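Local structure of type III effector HopA1 (Pseudomonas syringae pv. tomato str. DC3000, 4RSX) at residues Asn9-His12 / Glu13-Lys16; Arg213-Gly216 / Met217-Glu221; Met232-Leu235 / Ala236-Lys239; Pro249-Pro252 / Ala253-Asn256. The protein is a type III effector of a plant pathogen, probably delivered into host cells, of unestablished molecular activity and present here as its larger C-terminal part. All blocks are in the same frame, centred on the assembly; numbering follows the deposited sequence.

Contact 1. Residues Asn9-His12 / Glu13-Lys16; sequences NSFH and EWAK
His12 and Lys16, one helical turn apart in helix 2-19, run side by side and point the same way, and their contact is a packing of methylenes against an imidazole. Lys16 CD lies 3.4 Å from His12 NE2, and Lys16 CG comes within 3.5 Å of His12 CD2. The lysine chain can follow the ring because it is bent at chi2 (-52°) and again at chi3. Its ammonium group continues past the imidazole to a salt bridge with Glu19, although Lys16 NZ still lies 4.3 Å from His12 NE2.

The apolar part of the contact lies on another side of the helix. Phe11 CD1 meets Trp14 CE3 at 4.1 Å, the two side chains crossing at a slant. Both have CG anti to the backbone N (178° in each), which sends the rings off the helix into the protein interior. There Phe11 touches Val222 and Ile223 of helix 215-228, while the indole NE1 of Trp14 donates to Ile29 O.

Backbone hydrogen bonds make up the third group. Those from Glu13 N to Asn9 O (3.0 Å), Trp14 N to Ser10 O (3.2 Å), Ala15 N to Phe11 O (3.0 Å) and Lys16 N to His12 O (2.9 Å) follow the i to i+4 pattern of a regular alpha helix.

Chemically the helix is amphipathic here: Phe11, Trp14 and Ala15 are buried, whereas Asn9 and Glu13 are exposed. The lysine ammonium near the imidazole would be expected to disfavour a positive charge on His12, though its pairing with Glu19 should weaken the effect.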
ATOM      1  N   ASN A   9     -17.133   6.683  -5.623  1.00 14.35           N
ATOM      2  CA  ASN A   9     -17.627   6.113  -6.882  1.00 18.10           C
ATOM      3  C   ASN A   9     -16.865   4.866  -7.349  1.00 17.23           C
ATOM      4  O   ASN A   9     -17.460   3.962  -7.940  1.00 17.99           O
ATOM      5  CB  ASN A   9     -17.678   7.169  -8.008  1.00 21.67           C
ATOM      6  CG  ASN A   9     -18.711   8.277  -7.746  1.00 31.81           C
ATOM      7  OD1 ASN A   9     -19.700   8.081  -7.020  1.00 30.11           O
ATOM      8  ND2 ASN A   9     -18.482   9.450  -8.345  1.00 34.89           N
ATOM      9  N   SER A  10     -15.556   4.807  -7.108  1.00 16.55           N
ATOM     10  CA  SER A  10     -14.799   3.596  -7.489  1.00 20.31           C
ATOM     11  C   SER A  10     -15.113   2.457  -6.518  1.00 17.33           C
ATOM     12  O   SER A  10     -15.144   1.292  -6.901  1.00 20.25           O
ATOM     13  CB  SER A  10     -13.287   3.852  -7.523  1.00 16.13           C
ATOM     14  OG  SER A  10     -12.750   3.931  -6.202  1.00 27.43           O
ATOM     15  N   PHE A  11     -15.351   2.809  -5.258  1.00 13.53           N
ATOM     16  CA  PHE A  11     -15.810   1.854  -4.256  1.00 12.80           C
ATOM     17  C   PHE A  11     -17.194   1.324  -4.623  1.00 14.17           C
ATOM     18  O   PHE A  11     -17.449   0.116  -4.565  1.00 14.82           O
ATOM     19  CB  PHE A  11     -15.840   2.530  -2.881  1.00 13.39           C
ATOM     20  CG  PHE A  11     -16.344   1.642  -1.764  1.00 12.89           C
ATOM     21  CD1 PHE A  11     -15.622   0.530  -1.362  1.00 15.21           C
ATOM     22  CD2 PHE A  11     -17.537   1.931  -1.117  1.00 15.08           C
ATOM     23  CE1 PHE A  11     -16.079  -0.292  -0.330  1.00 12.89           C
ATOM     24  CE2 PHE A  11     -18.004   1.112  -0.081  1.00 16.34           C
ATOM     25  CZ  PHE A  11     -17.268  -0.002   0.308  1.00 11.71           C
ATOM     26  N   HIS A  12     -18.091   2.224  -5.010  1.00 13.32           N
ATOM     27  CA  HIS A  12     -19.439   1.809  -5.389  1.00 17.69           C
ATOM     28  C   HIS A  12     -19.452   0.888  -6.621  1.00 16.10           C
ATOM     29  O   HIS A  12     -20.165  -0.117  -6.647  1.00 15.69           O
ATOM     30  CB  HIS A  12     -20.345   3.028  -5.606  1.00 19.70           C
ATOM     31  CG  HIS A  12     -21.777   2.672  -5.838  1.00 27.07           C
ATOM     32  ND1 HIS A  12     -22.708   2.616  -4.823  1.00 27.56           N
ATOM     33  CD2 HIS A  12     -22.438   2.326  -6.971  1.00 32.95           C
ATOM     34  CE1 HIS A  12     -23.882   2.270  -5.321  1.00 26.34           C
ATOM     35  NE2 HIS A  12     -23.746   2.087  -6.620  1.00 32.28           N
ATOM     36  N   GLU A  13     -18.657   1.222  -7.633  1.00 16.53           N
ATOM     37  CA  GLU A  13     -18.516   0.346  -8.807  1.00 18.94           C
ATOM     38  C   GLU A  13     -18.088  -1.084  -8.436  1.00 22.18           C
ATOM     39  O   GLU A  13     -18.694  -2.068  -8.883  1.00 18.56           O
ATOM     40  CB  GLU A  13     -17.528   0.940  -9.821  1.00 19.39           C
ATOM     41  CG  GLU A  13     -17.275   0.017 -11.022  1.00 25.72           C
ATOM     42  CD  GLU A  13     -18.560  -0.324 -11.776  1.00 25.26           C
ATOM     43  OE1 GLU A  13     -19.473   0.527 -11.811  1.00 27.08           O
ATOM     44  OE2 GLU A  13     -18.668  -1.445 -12.333  1.00 27.56           O
ATOM     45  N   TRP A  14     -17.034  -1.174  -7.619  1.00 15.95           N
ATOM     46  CA  TRP A  14     -16.528  -2.435  -7.081  1.00 14.06           C
ATOM     47  C   TRP A  14     -17.690  -3.210  -6.456  1.00 16.48           C
ATOM     48  O   TRP A  14     -17.893  -4.405  -6.737  1.00 14.22           O
ATOM     49  CB  TRP A  14     -15.460  -2.114  -6.018  1.00 11.53           C
ATOM     50  CG  TRP A  14     -14.844  -3.289  -5.302  1.00 13.47           C
ATOM     51  CD1 TRP A  14     -15.028  -4.616  -5.575  1.00 15.32           C
ATOM     52  CD2 TRP A  14     -13.922  -3.233  -4.190  1.00 13.64           C
ATOM     53  NE1 TRP A  14     -14.284  -5.383  -4.705  1.00 14.99           N
ATOM     54  CE2 TRP A  14     -13.600  -4.563  -3.850  1.00 12.99           C
ATOM     55  CE3 TRP A  14     -13.343  -2.184  -3.460  1.00 10.63           C
ATOM     56  CZ2 TRP A  14     -12.721  -4.877  -2.800  1.00 13.42           C
ATOM     57  CZ3 TRP A  14     -12.475  -2.497  -2.415  1.00 12.72           C
ATOM     58  CH2 TRP A  14     -12.173  -3.837  -2.094  1.00  9.99           C
ATOM     59  N   ALA A  15     -18.442  -2.504  -5.611  1.00 13.58           N
ATOM     60  CA  ALA A  15     -19.565  -3.072  -4.882  1.00 12.63           C
ATOM     61  C   ALA A  15     -20.662  -3.576  -5.828  1.00 15.07           C
ATOM     62  O   ALA A  15     -21.285  -4.605  -5.557  1.00 13.79           O
ATOM     63  CB  ALA A  15     -20.121  -2.046  -3.907  1.00 11.04           C
ATOM     64  N   LYS A  16     -20.898  -2.859  -6.927  1.00 14.96           N
ATOM     65  CA  LYS A  16     -21.908  -3.289  -7.906  1.00 21.57           C
ATOM     66  C   LYS A  16     -21.481  -4.567  -8.620  1.00 18.77           C
ATOM     67  O   LYS A  16     -22.298  -5.461  -8.857  1.00 20.96           O
ATOM     68  CB  LYS A  16     -22.196  -2.195  -8.936  1.00 17.57           C
ATOM     69  CG  LYS A  16     -22.778  -0.927  -8.351  1.00 21.06           C
ATOM     70  CD  LYS A  16     -24.006  -1.218  -7.478  1.00 24.02           C
ATOM     71  CE  LYS A  16     -25.307  -1.297  -8.276  1.00 24.05           C
ATOM     72  NZ  LYS A  16     -26.505  -1.069  -7.388  1.00 22.56           N
TER

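Contact 2. Residues Arg213-Gly216 / Met217-Glu221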
ATOM      1  N   ARG A 213      -5.351  -6.572   8.229  1.00 38.74           N
ATOM      2  CA  ARG A 213      -5.920  -7.321   7.112  1.00 40.45           C
ATOM      3  C   ARG A 213      -5.449  -6.782   5.748  1.00 37.47           C
ATOM      4  O   ARG A 213      -5.419  -7.529   4.760  1.00 33.70           O
ATOM      5  CB  ARG A 213      -7.447  -7.244   7.152  1.00 36.09           C
ATOM      6  CG  ARG A 213      -8.158  -8.399   7.832  1.00 39.28           C
ATOM      7  CD  ARG A 213      -9.628  -8.057   7.912  1.00 32.54           C
ATOM      8  NE  ARG A 213      -9.764  -6.714   8.477  1.00 36.93           N
ATOM      9  CZ  ARG A 213     -10.894  -6.007   8.542  1.00 39.16           C
ATOM     10  NH1 ARG A 213     -12.043  -6.498   8.068  1.00 32.66           N
ATOM     11  NH2 ARG A 213     -10.872  -4.791   9.091  1.00 32.20           N
ATOM     12  N   GLY A 214      -5.106  -5.492   5.687  1.00 24.28           N
ATOM     13  CA  GLY A 214      -4.788  -4.853   4.416  1.00 23.24           C
ATOM     14  C   GLY A 214      -5.979  -4.116   3.798  1.00 20.09           C
ATOM     15  O   GLY A 214      -7.134  -4.496   3.993  1.00 15.77           O
ATOM     16  N   HIS A 215      -5.696  -3.065   3.034  1.00 17.96           N
ATOM     17  CA  HIS A 215      -6.742  -2.168   2.556  1.00 17.11           C
ATOM     18  C   HIS A 215      -7.814  -2.867   1.705  1.00 16.25           C
ATOM     19  O   HIS A 215      -9.021  -2.637   1.902  1.00 18.10           O
ATOM     20  CB  HIS A 215      -6.125  -1.010   1.775  1.00 15.64           C
ATOM     21  CG  HIS A 215      -7.130  -0.165   1.075  1.00 13.50           C
ATOM     22  ND1 HIS A 215      -7.803   0.868   1.698  1.00 14.55           N
ATOM     23  CD2 HIS A 215      -7.608  -0.214  -0.192  1.00 14.79           C
ATOM     24  CE1 HIS A 215      -8.638   1.423   0.841  1.00 16.65           C
ATOM     25  NE2 HIS A 215      -8.541   0.787  -0.312  1.00 18.11           N
ATOM     26  N   GLY A 216      -7.378  -3.712   0.769  1.00 15.63           N
ATOM     27  CA  GLY A 216      -8.289  -4.480  -0.074  1.00 14.65           C
ATOM     28  C   GLY A 216      -9.251  -5.391   0.681  1.00 16.80           C
ATOM     29  O   GLY A 216     -10.461  -5.401   0.400  1.00 17.09           O
ATOM     30  N   MET A 217      -8.736  -6.159   1.637  1.00 14.33           N
ATOM     31  CA  MET A 217      -9.588  -7.110   2.341  1.00 17.84           C
ATOM     32  C   MET A 217     -10.531  -6.391   3.297  1.00 15.56           C
ATOM     33  O   MET A 217     -11.686  -6.811   3.470  1.00 14.65           O
ATOM     34  CB  MET A 217      -8.760  -8.187   3.073  1.00 22.79           C
ATOM     35  CG  MET A 217      -9.604  -9.323   3.700  1.00 26.66           C
ATOM     36  SD  MET A 217     -10.719 -10.207   2.540  1.00 33.53           S
ATOM     37  CE  MET A 217      -9.563 -11.310   1.736  1.00 30.04           C
ATOM     38  N   SER A 218     -10.060  -5.302   3.905  1.00 14.73           N
ATOM     39  CA  SER A 218     -10.912  -4.566   4.835  1.00 17.15           C
ATOM     40  C   SER A 218     -12.103  -3.935   4.118  1.00 13.51           C
ATOM     41  O   SER A 218     -13.238  -4.005   4.607  1.00 12.61           O
ATOM     42  CB  SER A 218     -10.132  -3.513   5.631  1.00 18.78           C
ATOM     43  OG  SER A 218      -9.798  -2.393   4.837  1.00 17.13           O
ATOM     44  N   ARG A 219     -11.861  -3.330   2.958  1.00 10.69           N
ATOM     45  CA  ARG A 219     -12.959  -2.700   2.236  1.00 12.13           C
ATOM     46  C   ARG A 219     -13.824  -3.770   1.574  1.00 13.45           C
ATOM     47  O   ARG A 219     -15.024  -3.567   1.400  1.00 11.38           O
ATOM     48  CB  ARG A 219     -12.456  -1.689   1.193  1.00 13.66           C
ATOM     49  CG  ARG A 219     -11.503  -0.613   1.730  1.00 15.56           C
ATOM     50  CD  ARG A 219     -11.957  -0.080   3.066  1.00  9.57           C
ATOM     51  NE  ARG A 219     -11.448   1.260   3.328  1.00 14.64           N
ATOM     52  CZ  ARG A 219     -10.427   1.549   4.133  1.00 11.81           C
ATOM     53  NH1 ARG A 219     -10.060   2.812   4.294  1.00 11.81           N
ATOM     54  NH2 ARG A 219      -9.773   0.588   4.773  1.00 11.75           N
ATOM     55  N   ALA A 220     -13.219  -4.906   1.208  1.00  9.67           N
ATOM     56  CA  ALA A 220     -13.991  -6.018   0.644  1.00 11.82           C
ATOM     57  C   ALA A 220     -15.055  -6.430   1.652  1.00 13.94           C
ATOM     58  O   ALA A 220     -16.206  -6.737   1.291  1.00 13.79           O
ATOM     59  CB  ALA A 220     -13.079  -7.214   0.316  1.00 11.50           C
ATOM     60  N   GLU A 221     -14.669  -6.417   2.926  1.00 12.62           N
ATOM     61  CA  GLU A 221     -15.539  -6.922   3.979  1.00 16.09           C
ATOM     62  C   GLU A 221     -16.651  -5.936   4.334  1.00 15.09           C
ATOM     63  O   GLU A 221     -17.749  -6.341   4.715  1.00 17.08           O
ATOM     64  CB  GLU A 221     -14.709  -7.417   5.184  1.00 17.70           C
ATOM     65  CG  GLU A 221     -14.013  -8.759   4.841  1.00 19.00           C
ATOM     66  CD  GLU A 221     -12.971  -9.221   5.858  1.00 26.24           C
ATOM     67  OE1 GLU A 221     -12.600 -10.422   5.827  1.00 26.55           O
ATOM     68  OE2 GLU A 221     -12.511  -8.395   6.677  1.00 29.51           O
TER
HETATM   69  O   HOH W   1     -14.207  -4.046   7.327  1.00 17.39           O
HETATM   70  O   HOH W   2      -5.765  -6.815   1.876  1.00 20.57           O
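Arg213, just ahead of helix 215-228, reaches forward to Glu221, and its NH1 forms a salt bridge with OE2. The modelled NH1 to OE2 separation of 2.4 Å is shorter than such a bond should be, so the pairing is clear but its exact length is doubtful. The carboxylate oxygen approaches at the guanidinium edge, while Ser218 CB sits over one face, 3.8 Å from Arg213 NH2. The second contact of this first shell joins His215 and Arg219. Arg219 CG lies over the imidazole face, 3.9 Å from the ring centroid, and the guanidinium then turns back so that His215 ND1 stands over its centre. A bend at chi2 (-42°) produces this fold, and the two flat groups end 52° apart.

Ser218 holds the Arg219 guanidinium: its OG accepts from Arg219 NH2 (3.0 Å) in the guanidinium plane and donates to His215 O (3.0 Å). His215 O also takes the amide of Arg219, both donors arriving from the same face of the carbonyl. His215 NE2 bonds to Leu193 O, which fixes the imidazole from outside. At the N-cap, Gly214 O accepts from Ser218 N at 3.0 Å. A water bridges Arg213 O and Met217 N.

Further out, Asp211 and Arg26 pair with Arg213 and Glu221 respectively. Arg219 donates to Pro252 O and to Glu206 O of strand 202-207. Met217 and Ala220 pack on helix 26-35, and Arg219 and Ala220 on Trp14 of helix 2-19.

Contact 3. Residues Met232-Leu235 / Ala236-Lys239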
ATOM      1  N   MET A 232     -33.090  -1.511   2.839  1.00 23.63           N
ATOM      2  CA  MET A 232     -32.685  -0.179   2.380  1.00 24.61           C
ATOM      3  C   MET A 232     -32.010  -0.269   1.004  1.00 21.25           C
ATOM      4  O   MET A 232     -31.602  -1.363   0.598  1.00 22.00           O
ATOM      5  CB  MET A 232     -31.769   0.493   3.415  1.00 23.68           C
ATOM      6  CG  MET A 232     -31.316  -0.427   4.533  1.00 34.49           C
ATOM      7  SD  MET A 232     -30.697   0.490   5.960  1.00 51.55           S
ATOM      8  CE  MET A 232     -29.500   1.583   5.177  1.00 26.97           C
ATOM      9  N   PRO A 233     -31.935   0.864   0.265  1.00 17.76           N
ATOM     10  CA  PRO A 233     -31.220   0.869  -1.024  1.00 15.69           C
ATOM     11  C   PRO A 233     -29.775   0.407  -0.843  1.00 17.72           C
ATOM     12  O   PRO A 233     -29.214   0.587   0.255  1.00 15.49           O
ATOM     13  CB  PRO A 233     -31.241   2.348  -1.439  1.00 15.33           C
ATOM     14  CG  PRO A 233     -32.465   2.911  -0.764  1.00 14.86           C
ATOM     15  CD  PRO A 233     -32.592   2.158   0.547  1.00 14.08           C
ATOM     16  N   PHE A 234     -29.190  -0.183  -1.887  1.00 15.39           N
ATOM     17  CA  PHE A 234     -27.835  -0.713  -1.814  1.00 15.90           C
ATOM     18  C   PHE A 234     -26.844   0.411  -1.514  1.00 16.54           C
ATOM     19  O   PHE A 234     -25.916   0.241  -0.721  1.00 14.52           O
ATOM     20  CB  PHE A 234     -27.481  -1.443  -3.114  1.00 19.38           C
ATOM     21  CG  PHE A 234     -26.132  -2.110  -3.090  1.00 21.13           C
ATOM     22  CD1 PHE A 234     -25.220  -1.898  -4.114  1.00 21.47           C
ATOM     23  CD2 PHE A 234     -25.763  -2.933  -2.026  1.00 21.63           C
ATOM     24  CE1 PHE A 234     -23.963  -2.512  -4.101  1.00 23.95           C
ATOM     25  CE2 PHE A 234     -24.493  -3.546  -2.002  1.00 21.44           C
ATOM     26  CZ  PHE A 234     -23.599  -3.332  -3.045  1.00 16.32           C
ATOM     27  N   LEU A 235     -27.074   1.571  -2.119  1.00 14.95           N
ATOM     28  CA  LEU A 235     -26.246   2.748  -1.875  1.00 17.58           C
ATOM     29  C   LEU A 235     -26.215   3.139  -0.388  1.00 18.07           C
ATOM     30  O   LEU A 235     -25.144   3.404   0.176  1.00 15.32           O
ATOM     31  CB  LEU A 235     -26.740   3.920  -2.729  1.00 14.07           C
ATOM     32  CG  LEU A 235     -26.011   5.239  -2.499  1.00 21.33           C
ATOM     33  CD1 LEU A 235     -24.505   5.040  -2.652  1.00 17.76           C
ATOM     34  CD2 LEU A 235     -26.515   6.323  -3.462  1.00 17.88           C
ATOM     35  N   ALA A 236     -27.388   3.176   0.240  1.00 15.34           N
ATOM     36  CA  ALA A 236     -27.480   3.456   1.672  1.00 16.23           C
ATOM     37  C   ALA A 236     -26.848   2.343   2.528  1.00 14.27           C
ATOM     38  O   ALA A 236     -26.260   2.620   3.577  1.00 14.18           O
ATOM     39  CB  ALA A 236     -28.934   3.693   2.080  1.00 14.29           C
ATOM     40  N   ARG A 237     -26.972   1.094   2.091  1.00 12.58           N
ATOM     41  CA  ARG A 237     -26.368  -0.019   2.834  1.00 17.01           C
ATOM     42  C   ARG A 237     -24.833   0.071   2.843  1.00 13.49           C
ATOM     43  O   ARG A 237     -24.211  -0.086   3.883  1.00 12.49           O
ATOM     44  CB  ARG A 237     -26.864  -1.376   2.305  1.00 17.63           C
ATOM     45  CG  ARG A 237     -28.320  -1.717   2.703  1.00 21.26           C
ATOM     46  CD  ARG A 237     -28.749  -3.092   2.192  1.00 22.30           C
ATOM     47  NE  ARG A 237     -29.262  -3.063   0.822  1.00 19.74           N
ATOM     48  CZ  ARG A 237     -28.939  -3.949  -0.122  1.00 21.58           C
ATOM     49  NH1 ARG A 237     -29.461  -3.850  -1.340  1.00 21.05           N
ATOM     50  NH2 ARG A 237     -28.092  -4.934   0.145  1.00 19.99           N
ATOM     51  N   LEU A 238     -24.239   0.377   1.691  1.00 16.43           N
ATOM     52  CA  LEU A 238     -22.802   0.640   1.599  1.00 15.75           C
ATOM     53  C   LEU A 238     -22.335   1.730   2.560  1.00 16.49           C
ATOM     54  O   LEU A 238     -21.384   1.532   3.327  1.00 15.94           O
ATOM     55  CB  LEU A 238     -22.440   1.052   0.179  1.00 14.21           C
ATOM     56  CG  LEU A 238     -22.296  -0.112  -0.788  1.00 20.39           C
ATOM     57  CD1 LEU A 238     -22.220   0.389  -2.234  1.00 17.10           C
ATOM     58  CD2 LEU A 238     -21.067  -0.921  -0.427  1.00 12.89           C
ATOM     59  N   LYS A 239     -22.994   2.883   2.503  1.00 15.58           N
ATOM     60  CA  LYS A 239     -22.675   3.990   3.391  1.00 13.87           C
ATOM     61  C   LYS A 239     -22.862   3.610   4.852  1.00 15.11           C
ATOM     62  O   LYS A 239     -22.045   3.971   5.703  1.00 16.13           O
ATOM     63  CB  LYS A 239     -23.526   5.212   3.042  1.00 14.31           C
ATOM     64  CG  LYS A 239     -23.200   5.779   1.665  1.00 16.20           C
ATOM     65  CD  LYS A 239     -23.824   7.164   1.469  1.00 17.15           C
ATOM     66  CE  LYS A 239     -23.396   7.775   0.136  1.00 18.60           C
ATOM     67  NZ  LYS A 239     -22.040   8.368   0.200  1.00 17.60           N
TER
HETATM   68  O   HOH W   3     -32.693  -3.338  -1.849  1.00 31.01           O
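Arg237 folds back over the start of its own helix, its side chain crossing Phe234 at about a right angle. The planes of ring and guanidinium stand 53° apart, so this is an inclined contact and not a parallel stack. Phe234 CD2 lies beneath the rim of one guanidinium face, 3.8 Å from Arg237 NH2, and on the same turn Phe234 CB approaches Arg237 NH1 at 3.6 Å. What fixes the rotation of the guanidinium is the hydrogen bond from Arg237 NE to Met232 O (2.9 Å). The oxygen lies close to the guanidinium plane, but the donor stands well above the plane of the carbonyl. A bend at chi3 (-86°) turns NE toward this acceptor, and NH2 goes on to Ala226 O.

Phe234 also receives Leu238, whose CD1 sits over one ring face in a CH-pi contact, 4.2 Å from the ring centroid and off toward the rim. Leu235 and Lys239 run side by side, with Leu235 CD1 4.1 Å from Lys239 CE. Met232 CG meets Arg237 CG (3.7 Å), and its CE goes on to Ala236 CB (3.8 Å).

Pro233 is the N-cap residue of helix 234-245, and its O accepts from Arg237 N (2.9 Å). Arg237 thus bonds through both backbone and side chain to consecutive carbonyls, closing the helix start with a donor from its own first turn. Met232 O, at the negative end of its carbonyl dipole, would be expected to suit the arginine charge, and a water also reaches it weakly.

Contact 4. Residues Pro249-Pro252 / Ala253-Asn256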
ATOM      1  N   PRO A 249     -18.471   7.452   5.534  1.00  9.72           N
ATOM      2  CA  PRO A 249     -19.446   6.938   4.557  1.00 15.02           C
ATOM      3  C   PRO A 249     -19.419   7.692   3.228  1.00 17.70           C
ATOM      4  O   PRO A 249     -19.983   7.205   2.225  1.00 13.95           O
ATOM      5  CB  PRO A 249     -20.800   7.152   5.253  1.00 13.60           C
ATOM      6  CG  PRO A 249     -20.542   8.313   6.230  1.00 17.39           C
ATOM      7  CD  PRO A 249     -19.119   8.079   6.704  1.00 14.08           C
ATOM      8  N   ASP A 250     -18.783   8.865   3.216  1.00 17.56           N
ATOM      9  CA  ASP A 250     -18.661   9.623   1.967  1.00 19.51           C
ATOM     10  C   ASP A 250     -17.285   9.476   1.324  1.00 19.32           C
ATOM     11  O   ASP A 250     -17.110   9.740   0.134  1.00 13.32           O
ATOM     12  CB  ASP A 250     -19.024  11.096   2.187  1.00 21.91           C
ATOM     13  CG  ASP A 250     -20.498  11.277   2.561  1.00 24.64           C
ATOM     14  OD1 ASP A 250     -21.356  10.496   2.072  1.00 23.00           O
ATOM     15  OD2 ASP A 250     -20.797  12.187   3.358  1.00 31.40           O
ATOM     16  N   ASN A 251     -16.312   9.025   2.107  1.00 14.63           N
ATOM     17  CA  ASN A 251     -14.982   8.767   1.563  1.00 15.41           C
ATOM     18  C   ASN A 251     -14.415   7.479   2.168  1.00 14.96           C
ATOM     19  O   ASN A 251     -13.783   7.511   3.235  1.00 11.80           O
ATOM     20  CB  ASN A 251     -14.049   9.966   1.817  1.00 14.39           C
ATOM     21  CG  ASN A 251     -12.710   9.832   1.109  1.00 17.22           C
ATOM     22  OD1 ASN A 251     -12.293   8.726   0.736  1.00 14.15           O
ATOM     23  ND2 ASN A 251     -12.019  10.961   0.928  1.00 15.72           N
ATOM     24  N   PRO A 252     -14.631   6.344   1.479  1.00 12.18           N
ATOM     25  CA  PRO A 252     -14.242   5.013   1.965  1.00 10.23           C
ATOM     26  C   PRO A 252     -12.737   4.903   2.199  1.00 10.63           C
ATOM     27  O   PRO A 252     -12.278   3.951   2.828  1.00  9.76           O
ATOM     28  CB  PRO A 252     -14.650   4.087   0.814  1.00 10.89           C
ATOM     29  CG  PRO A 252     -14.668   4.985  -0.412  1.00 13.94           C
ATOM     30  CD  PRO A 252     -15.154   6.306   0.100  1.00 11.52           C
ATOM     31  N   ALA A 253     -11.967   5.863   1.709  1.00  8.98           N
ATOM     32  CA  ALA A 253     -10.532   5.858   1.996  1.00 10.38           C
ATOM     33  C   ALA A 253     -10.235   6.270   3.444  1.00 11.33           C
ATOM     34  O   ALA A 253      -9.158   5.965   3.966  1.00 10.22           O
ATOM     35  CB  ALA A 253      -9.778   6.760   1.023  1.00  7.09           C
ATOM     36  N   LEU A 254     -11.174   6.959   4.094  1.00  8.36           N
ATOM     37  CA  LEU A 254     -10.881   7.570   5.404  1.00 10.84           C
ATOM     38  C   LEU A 254     -11.592   6.923   6.602  1.00 11.67           C
ATOM     39  O   LEU A 254     -12.643   6.287   6.448  1.00  9.19           O
ATOM     40  CB  LEU A 254     -11.207   9.069   5.378  1.00 10.09           C
ATOM     41  CG  LEU A 254     -10.693   9.875   4.182  1.00 14.84           C
ATOM     42  CD1 LEU A 254     -11.237  11.308   4.241  1.00 12.44           C
ATOM     43  CD2 LEU A 254      -9.158   9.874   4.132  1.00 10.35           C
ATOM     44  N   ARG A 255     -11.007   7.097   7.789  1.00 18.54           N
ATOM     45  CA  ARG A 255     -11.677   6.792   9.057  1.00 21.46           C
ATOM     46  C   ARG A 255     -12.904   7.656   9.174  1.00 20.52           C
ATOM     47  O   ARG A 255     -12.902   8.795   8.700  1.00 17.43           O
ATOM     48  CB  ARG A 255     -10.836   7.255  10.241  1.00 24.80           C
ATOM     49  CG  ARG A 255      -9.696   6.401  10.642  1.00 34.38           C
ATOM     50  CD  ARG A 255      -9.084   6.958  11.932  1.00 38.82           C
ATOM     51  NE  ARG A 255      -8.433   8.247  11.695  1.00 38.91           N
ATOM     52  CZ  ARG A 255      -7.290   8.371  11.024  1.00 34.54           C
ATOM     53  NH1 ARG A 255      -6.697   7.286  10.532  1.00 34.44           N
ATOM     54  NH2 ARG A 255      -6.736   9.569  10.831  1.00 32.99           N
ATOM     55  N   ASN A 256     -13.920   7.149   9.868  1.00 20.59           N
ATOM     56  CA  ASN A 256     -15.073   7.967  10.222  1.00 25.10           C
ATOM     57  C   ASN A 256     -14.711   9.108  11.177  1.00 27.25           C
ATOM     58  O   ASN A 256     -13.988   8.903  12.151  1.00 24.49           O
ATOM     59  CB  ASN A 256     -16.177   7.116  10.844  1.00 22.57           C
ATOM     60  CG  ASN A 256     -17.452   7.907  11.067  1.00 29.87           C
ATOM     61  OD1 ASN A 256     -18.321   7.956  10.197  1.00 29.22           O
ATOM     62  ND2 ASN A 256     -17.561   8.550  12.229  1.00 35.86           N
TER
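Asn251 and Leu254 close a type I beta turn in the C-terminal loop that follows helix 234-245, and an Asx turn is superimposed on it. The evidence for the first is the hydrogen bond from Leu254 N to Asn251 O, 2.8 Å long and nearly straight at 168°; the donor stands above the carbonyl plane. For the second, Ala253 N donates to Asn251 OD1 at 3.0 Å. One asparagine therefore receives two successive amides, Ala253 N on its side chain and Leu254 N on its backbone oxygen.

The side chain can do this because its CG is anti to the backbone N (chi1 -172°), which swings the amide over the turn. Its OD1 also touches Ala253 CB at 3.2 Å. Leu254 crosses the same amide at a slant, its CD1 resting 3.4 Å from Asn251 ND2. That nitrogen has its own acceptor, Gln196 OE1, so both ends of the buried amide are satisfied. Pro252 takes the second position of the turn, where its phi of -60° fits the type I geometry.

The turn brings the chain back alongside itself, so that Asn256 OD1 comes within 3.6 Å of Pro249 CD.

Helix 2-19 covers one flank of the loop, with Asn251 on Ala4 and Pro252 on Phe11. Leu254 lies on Tyr204 and Glu206 of strand 202-207, to which Ala253 is also tied by a backbone hydrogen bond. Helix 234-245 is met through Pro249 and Asn256, which both touch Ser243.

In the fold
From the N terminus, contact 1 comes first, inside helix 2-19; contacts 2 and 3 follow at the starts of helices 215-228 and 234-245, and contact 4 lies in the C-terminal loop. Each closes no more than a local turn, all are in series, and none nests in or crosses another. They come together in space instead. Contact 1 touches the other three, through Trp14, Leu238 and Pro252 among others, so the first helix packs against the last part of the chain. Contacts 2 and 3 stay about 7 Å apart at their nearest atoms, but each reaches contact 4, by Arg219 and Lys239 respectively. Glu206 of strand 202-207 is met by both Arg219 and contact 4, which carries their tie to the sheet.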